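Local coordinates for protein benzoylformate decarboxylase (Mycobacterium smegmatis, PDB 4Q9D) that belongs to the thiamine pyrophosphate-dependent enzymes and forms a tetramer of three-domain subunits, each with a magnesium site in its C-terminal domain, at residues L236-S241 and V277-P282; R134-P139 and P169-A174; R426-T431 and L452-V457; N198-P203 and Y267-V272; V183-E188 and D312-D317. All coordinates share one frame; numbering follows the deposited sequence.

Interaction 1: residues L236-S241 and V277-P282; sequences LPDRMS and VFRYYP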
# COMPACT_ATOMS: atom_id res chain seq x y z
N LEU B 236 27.57 15.32 -0.80
CA LEU B 236 26.30 15.69 -0.20
C LEU B 236 26.09 15.02 1.17
O LEU B 236 25.05 14.38 1.41
CB LEU B 236 25.17 15.28 -1.17
CG LEU B 236 25.26 15.91 -2.56
CD1 LEU B 236 24.54 15.04 -3.60
CD2 LEU B 236 24.68 17.36 -2.56
N PRO B 237 27.08 15.14 2.06
CA PRO B 237 27.06 14.42 3.33
C PRO B 237 25.98 14.97 4.27
O PRO B 237 25.84 16.19 4.35
CB PRO B 237 28.45 14.74 3.91
CG PRO B 237 28.69 16.14 3.43
CD PRO B 237 28.24 16.05 1.98
N ASP B 238 25.23 14.09 4.93
CA ASP B 238 24.38 14.53 6.04
C ASP B 238 25.14 14.41 7.36
O ASP B 238 24.73 14.96 8.36
CB ASP B 238 23.03 13.77 6.10
CG ASP B 238 23.17 12.26 5.86
OD1 ASP B 238 24.02 11.84 5.04
OD2 ASP B 238 22.40 11.49 6.48
N ARG B 239 26.25 13.66 7.36
CA ARG B 239 27.20 13.62 8.48
C ARG B 239 28.61 13.57 7.91
O ARG B 239 28.81 13.16 6.76
CB ARG B 239 26.97 12.40 9.40
CG ARG B 239 25.54 12.31 9.98
CD ARG B 239 25.32 13.26 11.15
NE ARG B 239 26.15 12.84 12.26
CZ ARG B 239 25.73 12.19 13.34
NH1 ARG B 239 24.43 11.91 13.53
NH2 ARG B 239 26.62 11.84 14.25
N MET B 240 29.58 14.03 8.70
CA MET B 240 30.99 13.88 8.35
C MET B 240 31.70 13.02 9.38
O MET B 240 31.55 13.23 10.57
CB MET B 240 31.65 15.23 8.21
CG MET B 240 31.34 15.78 6.82
SD MET B 240 32.17 17.30 6.52
CE MET B 240 31.12 18.17 5.34
N SER B 241 32.46 12.04 8.89
CA SER B 241 32.88 10.91 9.71
C SER B 241 34.40 10.79 9.82
O SER B 241 34.91 9.87 10.45
CB SER B 241 32.31 9.61 9.10
OG SER B 241 30.89 9.59 9.07
N VAL B 277 26.75 3.63 -2.62
CA VAL B 277 27.49 3.45 -3.85
C VAL B 277 26.58 3.82 -5.00
O VAL B 277 25.82 2.98 -5.44
CB VAL B 277 27.94 1.96 -3.99
CG1 VAL B 277 28.63 1.73 -5.36
CG2 VAL B 277 28.86 1.58 -2.87
N PHE B 278 26.58 5.08 -5.45
CA PHE B 278 27.15 6.23 -4.76
C PHE B 278 26.04 7.27 -4.68
O PHE B 278 25.08 7.21 -5.43
CB PHE B 278 28.30 6.87 -5.56
CG PHE B 278 29.57 6.07 -5.57
CD1 PHE B 278 30.46 6.15 -4.51
CD2 PHE B 278 29.89 5.25 -6.64
CE1 PHE B 278 31.66 5.42 -4.52
CE2 PHE B 278 31.09 4.51 -6.67
CZ PHE B 278 31.97 4.59 -5.60
N ARG B 279 26.19 8.23 -3.79
CA ARG B 279 25.18 9.27 -3.68
C ARG B 279 25.30 10.22 -4.88
O ARG B 279 25.98 11.23 -4.79
CB ARG B 279 25.37 10.05 -2.39
CG ARG B 279 24.26 11.09 -2.10
CD ARG B 279 24.33 11.50 -0.65
NE ARG B 279 23.84 10.43 0.23
CZ ARG B 279 23.63 10.58 1.54
NH1 ARG B 279 23.91 11.74 2.14
NH2 ARG B 279 23.18 9.58 2.26
N TYR B 280 24.64 9.88 -5.98
CA TYR B 280 24.65 10.72 -7.18
C TYR B 280 23.44 11.64 -7.15
O TYR B 280 22.40 11.25 -6.65
CB TYR B 280 24.50 9.87 -8.44
CG TYR B 280 25.58 8.81 -8.68
CD1 TYR B 280 26.92 9.16 -8.90
CD2 TYR B 280 25.24 7.48 -8.77
CE1 TYR B 280 27.89 8.19 -9.14
CE2 TYR B 280 26.17 6.50 -9.03
CZ TYR B 280 27.50 6.86 -9.23
OH TYR B 280 28.40 5.87 -9.52
N TYR B 281 23.63 12.85 -7.67
CA TYR B 281 22.60 13.88 -7.74
C TYR B 281 22.25 14.16 -9.20
O TYR B 281 21.41 13.46 -9.77
CB TYR B 281 23.07 15.16 -7.05
CG TYR B 281 21.95 16.13 -6.73
CD1 TYR B 281 20.63 15.82 -7.04
CD2 TYR B 281 22.21 17.34 -6.12
CE1 TYR B 281 19.61 16.70 -6.75
CE2 TYR B 281 21.20 18.23 -5.82
CZ TYR B 281 19.89 17.91 -6.14
OH TYR B 281 18.88 18.79 -5.84
N PRO B 282 22.88 15.16 -9.81
CA PRO B 282 22.63 15.40 -11.24
C PRO B 282 23.16 14.26 -12.10
O PRO B 282 24.05 13.50 -11.68
CB PRO B 282 23.42 16.68 -11.54
CG PRO B 282 24.49 16.75 -10.46
CD PRO B 282 24.01 15.96 -9.28
O HOH W 1 21.97 9.10 5.00
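R279 reaches from the loop after strand 269-273 into the loop after strand 231-233, and a single nitrogen, NH1, does most of the polar work. Two hydrogen bonds leave it. One runs to the backbone oxygen of L236 (NH1 to O 3.0 Å) and lies almost exactly in the guanidinium plane. The other, to D238, is also a salt bridge (NH1 to OD1 2.9 Å, with 161° at the hydrogen); it meets OD1 from above the carboxylate plane, and the two flat groups are turned 39° against each other. Water 1 adds a second link, donating to D238 OD2 (2.8 Å) and accepting from R279 NH2. Neither charge belongs to this pair alone: E276 forms a salt bridge with R279 NH2, and R213 with D238 OD2.

The apolar part centres on L236. Its CB lies against R279 CD at 3.9 Å. L236 CD1 rests on CB of Y281 (3.8 Å), and L236 and Y281 cross at about a right angle. Farther out, the hydroxyl of Y281 bonds to S29 of the second subunit, and Y112 of that subunit meets its ring edge-to-face.

Alternating acidic and basic groups, from E276 through R279 and D238 to R213, form a charge network. Mutual compensation would be expected to favour the ionised forms of all four, and the network ties two loops of the central domain beside a subunit interface.

Interaction 2: residues R134-P139 and P169-A174; sequences RAEDVP and PALGPA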
# COMPACT_ATOMS: atom_id res chain seq x y z
N ARG B 134 -6.24 -3.79 19.75
CA ARG B 134 -7.01 -3.54 20.96
C ARG B 134 -6.22 -2.63 21.91
O ARG B 134 -4.99 -2.62 21.86
CB ARG B 134 -7.40 -4.86 21.64
CG ARG B 134 -6.21 -5.62 22.15
CD ARG B 134 -6.58 -6.87 23.00
NE ARG B 134 -5.32 -7.45 23.50
CZ ARG B 134 -5.22 -8.29 24.54
NH1 ARG B 134 -6.30 -8.67 25.19
NH2 ARG B 134 -4.04 -8.72 24.92
N ALA B 135 -6.94 -1.88 22.75
CA ALA B 135 -6.33 -0.96 23.72
C ALA B 135 -5.24 -1.61 24.55
O ALA B 135 -4.22 -0.98 24.85
CB ALA B 135 -7.39 -0.37 24.64
N GLU B 136 -5.45 -2.86 24.92
CA GLU B 136 -4.57 -3.52 25.90
C GLU B 136 -3.17 -3.78 25.38
O GLU B 136 -2.25 -4.01 26.16
CB GLU B 136 -5.19 -4.86 26.36
CG GLU B 136 -6.37 -4.70 27.31
CD GLU B 136 -7.71 -4.45 26.61
OE1 GLU B 136 -7.77 -4.37 25.35
OE2 GLU B 136 -8.72 -4.34 27.33
N ASP B 137 -3.02 -3.78 24.06
CA ASP B 137 -1.72 -4.04 23.44
C ASP B 137 -0.94 -2.75 23.15
O ASP B 137 0.16 -2.82 22.62
CB ASP B 137 -1.88 -4.77 22.11
CG ASP B 137 -2.37 -6.17 22.27
OD1 ASP B 137 -2.06 -6.81 23.31
OD2 ASP B 137 -3.05 -6.62 21.33
N VAL B 138 -1.51 -1.60 23.48
CA VAL B 138 -0.79 -0.34 23.24
C VAL B 138 0.62 -0.37 23.88
O VAL B 138 1.61 -0.07 23.22
CB VAL B 138 -1.63 0.86 23.70
CG1 VAL B 138 -0.81 2.15 23.81
CG2 VAL B 138 -2.81 1.03 22.76
N PRO B 139 0.73 -0.81 25.16
CA PRO B 139 2.07 -0.82 25.76
C PRO B 139 3.05 -1.74 25.03
O PRO B 139 4.17 -1.31 24.71
CB PRO B 139 1.82 -1.33 27.21
CG PRO B 139 0.38 -0.93 27.50
CD PRO B 139 -0.32 -1.18 26.13
N PRO B 169 -8.29 -0.18 31.32
CA PRO B 169 -7.46 -0.88 32.31
C PRO B 169 -6.29 -1.57 31.62
O PRO B 169 -6.52 -2.24 30.61
CB PRO B 169 -8.42 -1.94 32.90
CG PRO B 169 -9.79 -1.35 32.72
CD PRO B 169 -9.72 -0.56 31.39
N ALA B 170 -5.08 -1.43 32.14
CA ALA B 170 -3.93 -2.16 31.60
C ALA B 170 -4.01 -3.64 31.98
O ALA B 170 -4.61 -3.99 32.97
CB ALA B 170 -2.64 -1.59 32.13
N LEU B 171 -3.36 -4.50 31.20
CA LEU B 171 -3.24 -5.91 31.56
C LEU B 171 -2.32 -6.11 32.76
O LEU B 171 -2.37 -7.15 33.41
CB LEU B 171 -2.64 -6.70 30.39
CG LEU B 171 -3.42 -6.79 29.07
CD1 LEU B 171 -2.50 -7.37 28.01
CD2 LEU B 171 -4.66 -7.63 29.25
N GLY B 172 -1.45 -5.14 33.03
CA GLY B 172 -0.43 -5.27 34.06
C GLY B 172 0.74 -4.40 33.63
O GLY B 172 0.62 -3.65 32.67
N PRO B 173 1.89 -4.49 34.32
CA PRO B 173 3.03 -3.70 33.85
C PRO B 173 3.52 -4.19 32.47
O PRO B 173 3.41 -5.35 32.14
CB PRO B 173 4.11 -3.97 34.91
CG PRO B 173 3.76 -5.35 35.46
CD PRO B 173 2.23 -5.38 35.45
N ALA B 174 4.07 -3.29 31.67
CA ALA B 174 4.58 -3.70 30.35
C ALA B 174 5.94 -4.36 30.51
O ALA B 174 6.78 -3.86 31.25
CB ALA B 174 4.70 -2.47 29.47
O HOH W 2 -2.02 -3.39 28.89
O HOH W 3 -8.68 -3.67 29.79
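E136 and L171 carry much of this surface contact, and their meeting is a good case of an acidic side chain using its carbons for packing and its oxygens for water. From CB outward, E136 first touches L171 CG at 3.8 Å, while the same CB lies over the centre of the R134 guanidinium. The next carbon, CG, sits 3.9 Å from L171 CD2, the two side chains crossing at about a right angle. The chain then bends at its second torsion (84°), where the carbons end their packing on L171 and the carboxylate begins. At the tip, OE2 lies unusually close to water 3, so the length of that bond is doubtful; the same water donates to the carbonyl oxygen of P169 (2.7 Å from that O).

A second water spans the backbones: water 2 donates to E136 O (2.8 Å) and accepts from the N of L171. R134 and L171 approach tip to tip, NH2 standing 3.7 Å from CD1. The guanidinium is steadied from within its own segment by a salt bridge of NH2 to D137 OD1 (3.2 Å). Deeper in, the CB atoms of P139 and A174 meet at 3.8 Å, and helix 7-18 supplies V10 and T11 against P139.

No direct hydrogen bond joins the segments. Here the start of helix 138-150 is flanked by a proline-containing linker, which leaves strand 157-162 of the N-terminal domain and leads to strand 183-185, a connection characteristic of the three-domain chain of thiamine pyrophosphate enzymes.

Interaction 3: residues R426-T431 and L452-V457; sequences RTVVAT and LPIVFV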
# COMPACT_ATOMS: atom_id res chain seq x y z
N ARG B 426 28.00 23.44 24.05
CA ARG B 426 28.60 23.92 22.82
C ARG B 426 27.56 24.73 22.10
O ARG B 426 26.37 24.73 22.48
CB ARG B 426 29.10 22.77 21.94
CG ARG B 426 27.98 22.00 21.26
CD ARG B 426 28.50 20.89 20.34
NE ARG B 426 27.40 20.02 19.97
CZ ARG B 426 27.50 18.95 19.19
NH1 ARG B 426 28.67 18.59 18.70
NH2 ARG B 426 26.42 18.25 18.91
N THR B 427 28.03 25.42 21.07
CA THR B 427 27.15 26.25 20.28
C THR B 427 26.86 25.53 18.97
O THR B 427 27.69 24.78 18.45
CB THR B 427 27.74 27.67 20.05
OG1 THR B 427 27.87 28.33 21.31
CG2 THR B 427 26.80 28.53 19.18
N VAL B 428 25.65 25.74 18.48
CA VAL B 428 25.27 25.26 17.16
C VAL B 428 25.26 26.46 16.22
O VAL B 428 24.59 27.47 16.47
CB VAL B 428 23.87 24.60 17.15
CG1 VAL B 428 23.46 24.23 15.69
CG2 VAL B 428 23.89 23.37 18.02
N VAL B 429 26.02 26.33 15.14
CA VAL B 429 26.06 27.36 14.11
C VAL B 429 25.42 26.77 12.85
O VAL B 429 25.89 25.77 12.31
CB VAL B 429 27.51 27.78 13.81
CG1 VAL B 429 27.56 28.79 12.62
CG2 VAL B 429 28.15 28.35 15.09
N ALA B 430 24.34 27.39 12.41
CA ALA B 430 23.58 26.88 11.29
C ALA B 430 23.68 27.90 10.18
O ALA B 430 23.29 29.05 10.35
CB ALA B 430 22.08 26.66 11.71
N THR B 431 24.21 27.49 9.04
CA THR B 431 24.28 28.39 7.90
C THR B 431 23.20 27.98 6.91
O THR B 431 23.26 26.89 6.32
CB THR B 431 25.69 28.41 7.25
OG1 THR B 431 25.98 27.11 6.73
CG2 THR B 431 26.76 28.79 8.31
N LEU B 452 18.02 28.42 23.44
CA LEU B 452 19.07 27.54 22.97
C LEU B 452 20.26 28.34 22.39
O LEU B 452 20.06 29.39 21.77
CB LEU B 452 18.49 26.56 21.94
CG LEU B 452 17.42 25.64 22.54
CD1 LEU B 452 16.66 24.87 21.44
CD2 LEU B 452 18.08 24.68 23.51
N PRO B 453 21.50 27.84 22.59
CA PRO B 453 22.67 28.53 22.02
C PRO B 453 22.82 28.15 20.55
O PRO B 453 23.69 27.35 20.17
CB PRO B 453 23.85 27.99 22.85
CG PRO B 453 23.40 26.56 23.19
CD PRO B 453 21.87 26.66 23.39
N ILE B 454 21.99 28.77 19.73
CA ILE B 454 22.04 28.55 18.31
C ILE B 454 22.21 29.89 17.60
O ILE B 454 21.48 30.85 17.86
CB ILE B 454 20.76 27.89 17.78
CG1 ILE B 454 20.44 26.60 18.56
CG2 ILE B 454 20.90 27.61 16.27
CD1 ILE B 454 19.08 26.04 18.17
N VAL B 455 23.18 29.94 16.70
CA VAL B 455 23.37 31.12 15.87
C VAL B 455 22.98 30.74 14.46
O VAL B 455 23.66 29.93 13.82
CB VAL B 455 24.84 31.61 15.89
CG1 VAL B 455 24.98 32.87 15.04
CG2 VAL B 455 25.31 31.87 17.33
N PHE B 456 21.86 31.28 13.98
CA PHE B 456 21.39 31.01 12.63
C PHE B 456 22.00 32.10 11.73
O PHE B 456 21.69 33.28 11.90
CB PHE B 456 19.84 31.11 12.55
CG PHE B 456 19.11 30.09 13.40
CD1 PHE B 456 18.93 28.78 12.95
CD2 PHE B 456 18.61 30.43 14.65
CE1 PHE B 456 18.25 27.82 13.73
CE2 PHE B 456 17.92 29.48 15.45
CZ PHE B 456 17.76 28.17 14.98
N VAL B 457 22.84 31.70 10.80
CA VAL B 457 23.43 32.65 9.87
C VAL B 457 22.74 32.46 8.53
O VAL B 457 22.92 31.46 7.85
CB VAL B 457 24.93 32.41 9.69
CG1 VAL B 457 25.50 33.37 8.62
CG2 VAL B 457 25.63 32.55 11.00
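V428 and I454 head two parallel strands whose axes come within 4.7 Å at an angle of 14°. The tight part is the backbone ladder, four hydrogen bonds in all: V428 N to P453 O, V455 N to V428 O, A430 N to V455 O and V457 N to A430 O, the last the shortest at 2.7 Å. Between them, CA-H groups lean on several carbonyl oxygens, among them V428 O, approached by I454 CA at 3.3 Å.

These strands, 428-433 and 454-460, are central neighbours in the six-stranded parallel sheet of the C-terminal domain, an alpha/beta fold of the thiamine pyrophosphate family, and the chain between them makes a largely helical crossover. On one face A430 CB touches F456 CD1 at 4.0 Å, I454 CG2 lies over one face of the F456 ring, toward its rim, and helix 408-421 lies against I454. On the other, helix 357-367 covers V429, T431 and V457, and T431 OG1 bonds to Y361.

The looser side is the entry to the strands, where T427 and P453 are partly exposed. With its first torsion at -63°, T427 holds OG1 beside the backbone N and CG2 anti to it; that methyl rests 3.5 Å from P453 O and 4.1 Å from V455 CG2. P453 CG lies 3.6 Å from R426 O.

Interaction 4: residues N198-P203 and Y267-V272; sequences NAAKHP and YDLVVV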
# COMPACT_ATOMS: atom_id res chain seq x y z
N ASN B 198 44.55 -6.21 1.06
CA ASN B 198 45.99 -6.40 1.17
C ASN B 198 46.62 -6.48 -0.21
O ASN B 198 47.75 -6.07 -0.41
CB ASN B 198 46.31 -7.70 1.89
CG ASN B 198 46.07 -7.64 3.36
OD1 ASN B 198 46.06 -6.56 3.98
ND2 ASN B 198 45.89 -8.81 3.95
N ALA B 199 45.85 -7.01 -1.16
CA ALA B 199 46.34 -7.22 -2.52
C ALA B 199 46.32 -5.96 -3.37
O ALA B 199 46.93 -5.95 -4.43
CB ALA B 199 45.53 -8.31 -3.20
N ALA B 200 45.58 -4.93 -2.96
CA ALA B 200 45.50 -3.73 -3.78
C ALA B 200 46.86 -3.02 -3.87
O ALA B 200 47.59 -2.96 -2.89
CB ALA B 200 44.45 -2.76 -3.23
N LYS B 201 47.16 -2.44 -5.02
CA LYS B 201 48.37 -1.64 -5.13
C LYS B 201 48.06 -0.18 -4.86
O LYS B 201 48.88 0.53 -4.31
CB LYS B 201 48.97 -1.76 -6.53
CG LYS B 201 49.24 -3.19 -6.96
CD LYS B 201 50.24 -3.87 -6.06
CE LYS B 201 50.69 -5.21 -6.64
NZ LYS B 201 51.74 -5.83 -5.77
N HIS B 202 46.87 0.26 -5.28
CA HIS B 202 46.46 1.66 -5.16
C HIS B 202 45.02 1.75 -4.64
O HIS B 202 44.10 2.04 -5.40
CB HIS B 202 46.55 2.36 -6.53
CG HIS B 202 47.90 2.29 -7.16
ND1 HIS B 202 48.93 3.13 -6.81
CD2 HIS B 202 48.39 1.49 -8.15
CE1 HIS B 202 50.00 2.85 -7.53
NE2 HIS B 202 49.70 1.85 -8.35
N PRO B 203 44.83 1.47 -3.35
CA PRO B 203 43.47 1.50 -2.81
C PRO B 203 43.03 2.93 -2.49
O PRO B 203 43.85 3.83 -2.33
CB PRO B 203 43.58 0.69 -1.53
CG PRO B 203 45.00 0.90 -1.09
CD PRO B 203 45.82 1.06 -2.34
N TYR B 267 42.64 4.40 -9.07
CA TYR B 267 42.77 3.38 -8.03
C TYR B 267 42.41 2.00 -8.54
O TYR B 267 41.57 1.86 -9.42
CB TYR B 267 41.92 3.75 -6.81
CG TYR B 267 42.24 5.14 -6.31
CD1 TYR B 267 43.44 5.42 -5.67
CD2 TYR B 267 41.34 6.19 -6.52
CE1 TYR B 267 43.75 6.70 -5.22
CE2 TYR B 267 41.63 7.48 -6.07
CZ TYR B 267 42.84 7.72 -5.43
OH TYR B 267 43.13 8.99 -4.98
N ASP B 268 43.05 0.96 -8.01
CA ASP B 268 42.69 -0.38 -8.43
C ASP B 268 41.61 -0.97 -7.51
O ASP B 268 40.98 -1.97 -7.86
CB ASP B 268 43.92 -1.31 -8.58
CG ASP B 268 44.70 -1.53 -7.27
OD1 ASP B 268 44.57 -0.76 -6.31
OD2 ASP B 268 45.49 -2.51 -7.20
N LEU B 269 41.39 -0.35 -6.34
CA LEU B 269 40.36 -0.81 -5.40
C LEU B 269 39.77 0.35 -4.59
O LEU B 269 40.52 1.14 -3.99
CB LEU B 269 40.92 -1.85 -4.43
CG LEU B 269 39.94 -2.36 -3.37
CD1 LEU B 269 38.89 -3.26 -4.02
CD2 LEU B 269 40.68 -3.11 -2.26
N VAL B 270 38.44 0.46 -4.60
CA VAL B 270 37.74 1.44 -3.76
C VAL B 270 37.06 0.69 -2.61
O VAL B 270 36.30 -0.26 -2.83
CB VAL B 270 36.71 2.26 -4.57
CG1 VAL B 270 36.06 3.33 -3.66
CG2 VAL B 270 37.41 2.92 -5.75
N VAL B 271 37.39 1.10 -1.39
CA VAL B 271 36.76 0.53 -0.22
C VAL B 271 35.74 1.52 0.35
O VAL B 271 36.11 2.57 0.86
CB VAL B 271 37.78 0.20 0.84
CG1 VAL B 271 37.08 -0.44 2.03
CG2 VAL B 271 38.87 -0.74 0.25
N VAL B 272 34.46 1.19 0.23
CA VAL B 272 33.41 2.11 0.66
C VAL B 272 32.75 1.65 1.95
O VAL B 272 32.05 0.62 1.98
CB VAL B 272 32.32 2.25 -0.42
CG1 VAL B 272 31.27 3.26 0.05
CG2 VAL B 272 32.97 2.69 -1.76
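D268 receives two consecutive backbone N-H groups on its carboxylate, one on each oxygen. K201 N meets OD2 at 2.7 Å in a nearly straight bond (172°) that uses the syn lone pair. H202 N comes to OD1, also at 2.7 Å, but from above the carboxylate plane, 45° out of it. The exchange is reciprocal, since D268 N donates to H202 O at 3.0 Å. A first torsion of 62° places CG of D268 between its own backbone N and carbonyl carbon.

Around these bonds, the same H202 O lies at the edge of the Y267 ring and 3.1 Å from Y267 CB. A200 CB packs on L269 CB (3.8 Å) and also approaches D268 OD1. Beyond it, P203 CA brings its hydrogen to L269 O (3.2 Å), where the parallel pairing of strands 203-207 and 269-273 begins. I197 and R196 of helix 187-199 touch L269, while M204 continues the backbone bonds from L269 and V271.

Two N-H donors on one carboxylate would be expected to stabilise its negative charge, and the three bonds together tie the turn after helix 187-199 to the start of strand 269-273 in the Rossmann-like sheet of the central domain.

Interaction 5: residues V183-E188 and D312-D317; sequences VAPDAE and DSLVGD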
# COMPACT_ATOMS: atom_id res chain seq x y z
N VAL B 183 24.72 -5.45 14.33
CA VAL B 183 25.17 -6.79 13.99
C VAL B 183 26.62 -6.67 13.50
O VAL B 183 27.04 -5.59 13.07
CB VAL B 183 24.26 -7.49 12.93
CG1 VAL B 183 22.83 -7.64 13.49
CG2 VAL B 183 24.24 -6.71 11.61
N ALA B 184 27.39 -7.75 13.57
CA ALA B 184 28.78 -7.70 13.10
C ALA B 184 28.86 -8.28 11.71
O ALA B 184 28.03 -9.09 11.35
CB ALA B 184 29.71 -8.51 14.06
N PRO B 185 29.87 -7.87 10.92
CA PRO B 185 30.14 -8.52 9.63
C PRO B 185 30.38 -10.03 9.82
O PRO B 185 30.92 -10.46 10.82
CB PRO B 185 31.45 -7.85 9.18
CG PRO B 185 31.50 -6.51 9.91
CD PRO B 185 30.89 -6.85 11.26
N ASP B 186 29.95 -10.83 8.86
CA ASP B 186 30.31 -12.23 8.81
C ASP B 186 31.85 -12.26 8.81
O ASP B 186 32.48 -11.65 7.93
CB ASP B 186 29.70 -12.78 7.52
CG ASP B 186 30.15 -14.19 7.17
OD1 ASP B 186 31.21 -14.63 7.64
OD2 ASP B 186 29.45 -14.83 6.34
N ALA B 187 32.47 -12.94 9.78
CA ALA B 187 33.93 -12.85 9.96
C ALA B 187 34.68 -13.45 8.77
O ALA B 187 35.73 -12.96 8.35
CB ALA B 187 34.36 -13.54 11.30
N GLU B 188 34.12 -14.50 8.20
CA GLU B 188 34.77 -15.13 7.06
C GLU B 188 34.70 -14.25 5.81
O GLU B 188 35.63 -14.23 4.99
CB GLU B 188 34.14 -16.49 6.82
CG GLU B 188 34.19 -16.98 5.40
CD GLU B 188 33.42 -18.29 5.22
OE1 GLU B 188 32.73 -18.44 4.19
OE2 GLU B 188 33.52 -19.16 6.13
N ASP B 312 31.33 -5.78 -4.57
CA ASP B 312 31.00 -6.82 -3.60
C ASP B 312 30.77 -6.16 -2.26
O ASP B 312 31.57 -5.32 -1.83
CB ASP B 312 32.14 -7.86 -3.52
CG ASP B 312 32.34 -8.57 -4.84
OD1 ASP B 312 31.43 -9.32 -5.27
OD2 ASP B 312 33.39 -8.37 -5.45
N SER B 313 29.69 -6.54 -1.59
CA SER B 313 29.30 -5.85 -0.37
C SER B 313 29.16 -6.82 0.79
O SER B 313 28.99 -8.02 0.61
CB SER B 313 27.95 -5.15 -0.58
OG SER B 313 26.97 -6.10 -1.00
N LEU B 314 29.19 -6.28 2.01
CA LEU B 314 28.81 -7.05 3.17
C LEU B 314 28.07 -6.14 4.14
O LEU B 314 28.29 -4.93 4.15
CB LEU B 314 30.03 -7.72 3.83
CG LEU B 314 31.07 -6.94 4.64
CD1 LEU B 314 30.56 -6.63 6.02
CD2 LEU B 314 32.38 -7.77 4.74
N VAL B 315 27.21 -6.74 4.94
CA VAL B 315 26.36 -5.99 5.88
C VAL B 315 26.95 -6.18 7.25
O VAL B 315 27.33 -7.30 7.63
CB VAL B 315 24.91 -6.54 5.90
CG1 VAL B 315 24.12 -5.84 6.97
CG2 VAL B 315 24.25 -6.39 4.51
N GLY B 316 27.06 -5.07 7.98
CA GLY B 316 27.52 -5.13 9.36
C GLY B 316 27.71 -3.72 9.87
O GLY B 316 27.83 -2.78 9.07
N ASP B 317 27.72 -3.58 11.18
CA ASP B 317 28.00 -2.29 11.81
C ASP B 317 29.36 -1.76 11.34
O ASP B 317 30.34 -2.49 11.33
CB ASP B 317 28.01 -2.46 13.32
CG ASP B 317 28.26 -1.16 14.06
OD1 ASP B 317 27.25 -0.45 14.38
OD2 ASP B 317 29.45 -0.84 14.33
O HOH W 4 28.00 -9.76 6.88
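V183 opens the contact by offering its carbonyl oxygen to D317 N, a bond of 2.8 Å with 168° at the hydrogen, the donor tilted 21° from the carbonyl plane. The same oxygen lies 3.3 Å from CB of D317, whose carboxylate turns elsewhere to cap I320 N at the start of helix 318-328. A184 points away from strand 312-315; it pairs in an antiparallel ladder with a strand of the fourth subunit, and its carbonyl carbon comes to 4.2 Å from G316 CA.

P185 follows and has the closest apolar contact, CB to L314 CD1 at 3.5 Å, the two side chains crossing obliquely. G316 CA lies 3.9 Å from P185 N, a close approach of backbones at a residue without a side chain. At D186, water 4 accepts from the backbone N and donates to V315 O (2.7 Å), while OD1 accepts a weak capping bond from E188 N and OD2 makes a salt bridge to R182 of the fourth subunit.

Thus the lead-in to helix 187-199, with D186 at its N-cap, passes over the end of strand 312-315, the outermost strand, within the chain, of the parallel Rossmann-like sheet in the central domain.

In the fold
The five contacts show chemistry following position. Interaction 3 is a buried strand pair of the C-terminal domain, backbone bonds with apolar faces; interaction 2 is a surface contact bridged by waters, its centre about 42 Å from that of interaction 3. Interactions 1, 4 and 5 gather about the central domain, the first two partly buried. Interactions 4 and 5 share helix 187-199, at its end and its start, and reach the same sheet, one through a carboxylate gripping a turn, the other, buried, through a single backbone bond and proline packing. Interaction 1 touches interaction 4 where F278 and V277 pack on V272, yet depends on charge. Neighbouring subunits reach interactions 1, 2 and 5.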